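Local coordinates for glycerol uptake operon antiterminator regulatory protein (Listeria monocytogenes str. 4b, PDB 3KTS) that probably regulates glycerol uptake genes by transcription antitermination in response to glycerol-3-phosphate, using a TIM-barrel-like fold, at residues E132-T146 with Q164-T177. Numbering follows the deposited sequence.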
loop_
_atom_site.group_PDB
_atom_site.type_symbol
_atom_site.label_atom_id
_atom_site.label_comp_id
_atom_site.label_asym_id
_atom_site.label_seq_id
_atom_site.Cartn_x
_atom_site.Cartn_y
_atom_site.Cartn_z
ATOM N N GLU A 132 4.641 -3.946 0.342
ATOM C CA GLU A 132 3.399 -4.677 0.081
ATOM C C GLU A 132 3.713 -5.911 -0.773
ATOM O O GLU A 132 4.283 -5.791 -1.857
ATOM C CB GLU A 132 2.365 -3.775 -0.608
ATOM C CG GLU A 132 0.974 -4.372 -0.750
ATOM C CD GLU A 132 0.002 -3.460 -1.509
ATOM O OE1 GLU A 132 0.279 -3.100 -2.680
ATOM O OE2 GLU A 132 -1.052 -3.113 -0.929
ATOM N N LEU A 133 3.358 -7.091 -0.272
ATOM C CA LEU A 133 3.510 -8.336 -1.033
ATOM C C LEU A 133 2.185 -8.804 -1.615
ATOM O O LEU A 133 1.156 -8.795 -0.935
ATOM C CB LEU A 133 4.111 -9.447 -0.171
ATOM C CG LEU A 133 5.630 -9.662 -0.224
ATOM C CD1 LEU A 133 6.418 -8.505 0.400
ATOM C CD2 LEU A 133 5.994 -10.987 0.444
ATOM N N LEU A 134 2.222 -9.200 -2.886
ATOM C CA LEU A 134 1.056 -9.751 -3.578
ATOM C C LEU A 134 1.429 -11.066 -4.268
ATOM O O LEU A 134 2.522 -11.176 -4.818
ATOM C CB LEU A 134 0.490 -8.751 -4.587
ATOM C CG LEU A 134 0.060 -7.389 -4.035
ATOM C CD1 LEU A 134 1.182 -6.401 -4.208
ATOM C CD2 LEU A 134 -1.198 -6.868 -4.701
ATOM N N PRO A 135 0.541 -12.078 -4.225
ATOM C CA PRO A 135 -0.745 -12.112 -3.539
ATOM C C PRO A 135 -0.585 -12.311 -2.041
ATOM O O PRO A 135 0.489 -12.701 -1.576
ATOM C CB PRO A 135 -1.433 -13.328 -4.152
ATOM C CG PRO A 135 -0.326 -14.233 -4.491
ATOM C CD PRO A 135 0.803 -13.344 -4.935
ATOM N N GLY A 136 -1.656 -12.033 -1.306
ATOM C CA GLY A 136 -1.656 -12.139 0.146
ATOM C C GLY A 136 -2.118 -13.490 0.651
ATOM O O GLY A 136 -2.400 -13.644 1.843
ATOM N N ILE A 137 -2.201 -14.468 -0.249
ATOM C CA ILE A 137 -2.612 -15.819 0.134
ATOM C C ILE A 137 -1.483 -16.849 0.110
ATOM O O ILE A 137 -1.744 -18.052 0.073
ATOM C CB ILE A 137 -3.832 -16.328 -0.670
ATOM C CG1 ILE A 137 -3.591 -16.201 -2.179
ATOM C CG2 ILE A 137 -5.097 -15.596 -0.224
ATOM C CD1 ILE A 137 -4.631 -16.908 -3.033
ATOM N N ILE A 138 -0.235 -16.380 0.134
ATOM C CA ILE A 138 0.905 -17.274 0.345
ATOM C C ILE A 138 1.608 -16.909 1.645
ATOM O O ILE A 138 2.577 -16.138 1.633
ATOM C CB ILE A 138 1.947 -17.248 -0.787
ATOM C CG1 ILE A 138 1.311 -17.014 -2.158
ATOM C CG2 ILE A 138 2.716 -18.552 -0.769
ATOM C CD1 ILE A 138 2.312 -16.597 -3.223
ATOM N N PRO A 139 1.130 -17.472 2.770
ATOM C CA PRO A 139 1.608 -17.099 4.099
ATOM C C PRO A 139 3.066 -17.472 4.333
ATOM O O PRO A 139 3.766 -16.761 5.046
ATOM C CB PRO A 139 0.692 -17.892 5.040
ATOM C CG PRO A 139 -0.478 -18.282 4.205
ATOM C CD PRO A 139 0.093 -18.512 2.853
ATOM N N GLU A 140 3.526 -18.559 3.720
ATOM C CA GLU A 140 4.904 -19.005 3.907
ATOM C C GLU A 140 5.928 -18.129 3.190
ATOM O O GLU A 140 7.072 -18.038 3.636
ATOM C CB GLU A 140 5.055 -20.479 3.538
ATOM C CG GLU A 140 4.626 -21.413 4.669
ATOM C CD GLU A 140 3.914 -22.665 4.182
ATOM O OE1 GLU A 140 4.415 -23.779 4.450
ATOM O OE2 GLU A 140 2.848 -22.536 3.535
ATOM N N GLN A 141 5.515 -17.471 2.105
ATOM C CA GLN A 141 6.385 -16.516 1.405
ATOM C C GLN A 141 6.501 -15.203 2.161
ATOM O O GLN A 141 7.540 -14.548 2.111
ATOM C CB GLN A 141 5.914 -16.251 -0.030
ATOM C CG GLN A 141 6.298 -17.331 -1.053
ATOM C CD GLN A 141 7.762 -17.761 -0.980
ATOM O OE1 GLN A 141 8.679 -16.946 -1.096
ATOM N NE2 GLN A 141 7.980 -19.057 -0.793
ATOM N N VAL A 142 5.424 -14.831 2.849
ATOM C CA VAL A 142 5.403 -13.648 3.711
ATOM C C VAL A 142 6.289 -13.892 4.933
ATOM O O VAL A 142 7.005 -12.991 5.386
ATOM C CB VAL A 142 3.946 -13.255 4.088
ATOM C CG1 VAL A 142 3.901 -12.175 5.161
ATOM C CG2 VAL A 142 3.212 -12.771 2.845
ATOM N N GLN A 143 6.265 -15.129 5.422
ATOM C CA GLN A 143 7.128 -15.577 6.512
ATOM C C GLN A 143 8.613 -15.507 6.133
ATOM O O GLN A 143 9.403 -14.889 6.852
ATOM C CB GLN A 143 6.740 -16.993 6.957
ATOM C CG GLN A 143 7.382 -17.436 8.267
ATOM C CD GLN A 143 6.611 -18.547 8.957
ATOM O OE1 GLN A 143 6.161 -19.501 8.318
ATOM N NE2 GLN A 143 6.458 -18.430 10.274
ATOM N N LYS A 144 8.970 -16.119 5.000
ATOM C CA LYS A 144 10.339 -16.098 4.461
ATOM C C LYS A 144 10.866 -14.679 4.289
ATOM O O LYS A 144 12.031 -14.403 4.589
ATOM C CB LYS A 144 10.407 -16.800 3.098
ATOM C CG LYS A 144 10.549 -18.317 3.123
ATOM C CD LYS A 144 10.562 -18.862 1.689
ATOM C CE LYS A 144 10.370 -20.373 1.639
ATOM N NZ LYS A 144 11.647 -21.114 1.850
ATOM N N MET A 145 10.009 -13.784 3.808
ATOM C CA MET A 145 10.423 -12.426 3.480
ATOM C C MET A 145 10.698 -11.613 4.742
ATOM O O MET A 145 11.674 -10.867 4.810
ATOM C CB MET A 145 9.358 -11.731 2.630
ATOM C CG MET A 145 9.686 -11.676 1.146
ATOM S SD MET A 145 10.278 -10.056 0.624
ATOM C CE MET A 145 11.838 -9.966 1.499
ATOM N N THR A 146 9.830 -11.764 5.737
ATOM C CA THR A 146 9.927 -10.981 6.963
ATOM C C THR A 146 11.191 -11.331 7.742
ATOM O O THR A 146 11.781 -10.476 8.405
ATOM C CB THR A 146 8.701 -11.196 7.869
ATOM O OG1 THR A 146 8.297 -12.570 7.813
ATOM C CG2 THR A 146 7.546 -10.314 7.421
ATOM N N GLN A 164 -7.671 -16.321 5.970
ATOM C CA GLN A 164 -6.541 -15.882 5.169
ATOM C C GLN A 164 -5.866 -14.635 5.737
ATOM O O GLN A 164 -4.632 -14.540 5.715
ATOM C CB GLN A 164 -6.992 -15.636 3.733
ATOM C CG GLN A 164 -7.315 -16.905 2.965
ATOM C CD GLN A 164 -8.066 -16.626 1.682
ATOM O OE1 GLN A 164 -8.825 -15.662 1.592
ATOM N NE2 GLN A 164 -7.861 -17.475 0.678
ATOM N N VAL A 165 -6.671 -13.699 6.249
ATOM C CA VAL A 165 -6.153 -12.500 6.917
ATOM C C VAL A 165 -5.319 -12.903 8.121
ATOM O O VAL A 165 -4.181 -12.465 8.266
ATOM C CB VAL A 165 -7.281 -11.540 7.375
ATOM C CG1 VAL A 165 -6.718 -10.404 8.218
ATOM C CG2 VAL A 165 -8.020 -10.961 6.189
ATOM N N ASN A 166 -5.890 -13.766 8.956
ATOM C CA ASN A 166 -5.231 -14.265 10.153
ATOM C C ASN A 166 -3.942 -15.022 9.887
ATOM O O ASN A 166 -2.946 -14.782 10.560
ATOM C CB ASN A 166 -6.188 -15.159 10.917
ATOM C CG ASN A 166 -7.285 -14.385 11.594
ATOM O OD1 ASN A 166 -7.175 -13.170 11.794
ATOM N ND2 ASN A 166 -8.349 -15.084 11.972
ATOM N N GLN A 167 -3.979 -15.927 8.905
ATOM C CA GLN A 167 -2.837 -16.758 8.515
ATOM C C GLN A 167 -1.638 -15.932 8.070
ATOM O O GLN A 167 -0.500 -16.223 8.446
ATOM C CB GLN A 167 -3.230 -17.714 7.384
ATOM C CG GLN A 167 -3.941 -18.981 7.832
ATOM C CD GLN A 167 -4.544 -19.762 6.674
ATOM O OE1 GLN A 167 -4.614 -20.990 6.714
ATOM N NE2 GLN A 167 -4.986 -19.052 5.637
ATOM N N VAL A 168 -1.900 -14.897 7.276
ATOM C CA VAL A 168 -0.829 -14.075 6.729
ATOM C C VAL A 168 -0.275 -13.074 7.758
ATOM O O VAL A 168 0.919 -12.783 7.761
ATOM C CB VAL A 168 -1.229 -13.423 5.363
ATOM C CG1 VAL A 168 -2.132 -12.197 5.535
ATOM C CG2 VAL A 168 0.001 -13.078 4.570
ATOM N N ILE A 169 -1.142 -12.596 8.649
ATOM C CA ILE A 169 -0.753 -11.676 9.723
ATOM C C ILE A 169 0.057 -12.428 10.782
ATOM O O ILE A 169 1.005 -11.880 11.353
ATOM C CB ILE A 169 -1.997 -10.921 10.306
ATOM C CG1 ILE A 169 -2.426 -9.814 9.341
ATOM C CG2 ILE A 169 -1.724 -10.320 11.684
ATOM C CD1 ILE A 169 -3.615 -8.990 9.806
ATOM N N ALA A 170 -0.283 -13.697 10.996
ATOM C CA ALA A 170 0.472 -14.546 11.917
ATOM C C ALA A 170 1.815 -14.992 11.338
ATOM O O ALA A 170 2.670 -15.494 12.064
ATOM C CB ALA A 170 -0.343 -15.751 12.323
ATOM N N SER A 171 1.983 -14.824 10.030
ATOM C CA SER A 171 3.222 -15.178 9.353
ATOM C C SER A 171 4.263 -14.060 9.424
ATOM O O SER A 171 5.451 -14.297 9.194
ATOM C CB SER A 171 2.933 -15.526 7.900
ATOM O OG SER A 171 2.257 -16.764 7.812
ATOM N N GLY A 172 3.815 -12.845 9.734
ATOM C CA GLY A 172 4.718 -11.706 9.838
ATOM C C GLY A 172 4.187 -10.408 9.261
ATOM O O GLY A 172 4.823 -9.357 9.416
ATOM N N ALA A 173 3.035 -10.471 8.593
ATOM C CA ALA A 173 2.429 -9.270 8.019
ATOM C C ALA A 173 1.902 -8.337 9.102
ATOM O O ALA A 173 1.293 -8.776 10.081
ATOM C CB ALA A 173 1.338 -9.617 7.036
ATOM N N ILE A 174 2.173 -7.049 8.910
ATOM C CA ILE A 174 1.798 -5.993 9.841
ATOM C C ILE A 174 0.320 -5.626 9.639
ATOM O O ILE A 174 -0.369 -5.250 10.593
ATOM C CB ILE A 174 2.779 -4.767 9.714
ATOM C CG1 ILE A 174 2.516 -3.689 10.766
ATOM C CG2 ILE A 174 2.760 -4.165 8.326
ATOM C CD1 ILE A 174 3.446 -2.496 10.646
ATOM N N ALA A 175 -0.157 -5.776 8.399
ATOM C CA ALA A 175 -1.554 -5.521 8.019
ATOM C C ALA A 175 -1.865 -6.141 6.658
ATOM O O ALA A 175 -0.981 -6.681 5.990
ATOM C CB ALA A 175 -1.865 -4.017 7.998
ATOM N N VAL A 176 -3.130 -6.055 6.261
ATOM C CA VAL A 176 -3.614 -6.602 5.005
ATOM C C VAL A 176 -4.242 -5.476 4.189
ATOM O O VAL A 176 -4.937 -4.633 4.744
ATOM C CB VAL A 176 -4.652 -7.720 5.267
ATOM C CG1 VAL A 176 -5.325 -8.179 3.985
ATOM C CG2 VAL A 176 -3.995 -8.900 5.952
ATOM N N THR A 177 -3.969 -5.436 2.886
ATOM C CA THR A 177 -4.747 -4.593 1.978
ATOM C C THR A 177 -5.654 -5.464 1.135
ATOM O O THR A 177 -5.256 -6.549 0.704
ATOM C CB THR A 177 -3.886 -3.721 1.040
ATOM O OG1 THR A 177 -2.886 -4.527 0.412
ATOM C CG2 THR A 177 -3.225 -2.605 1.804
#
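Val142 and Val168 meet at about a right angle where two neighbouring outer helices of a TIM-type beta/alpha barrel, 139-146 and 164-169, pack side by side. The helix axes come within 9.2 Å and run roughly parallel, 25° apart. The CG2 methyls of the two valines touch at 3.7 Å, while CG1 of Val142, anti to its own backbone N (chi1 171°), reaches the CB of Ala173, just beyond the turn at Gly172. Val168 also lies against the carbonyl O of Gly136, and strand 153-156 backs it through Ala155.

Ser171 fits against the first turn of helix 139-146: its OG lies 3.4 Å from Pro139 CB and hydrogen-bonds to Gln167 O. Its own carbonyl O receives a CA-H contact from Gln143. Gly172 then ends the second helix in a Schellman motif, with its O against Thr146 CG2. Toward the barrel interior, Thr177, whose side chain lies near an unidentified bound molecule, crosses Glu132 obliquely. Arg107 forms a salt bridge with Glu132 OE1, and Thr177 OG1 donates to Glu132 OE2 over 2.7 Å, on its anti side and 34° out of the carboxylate plane.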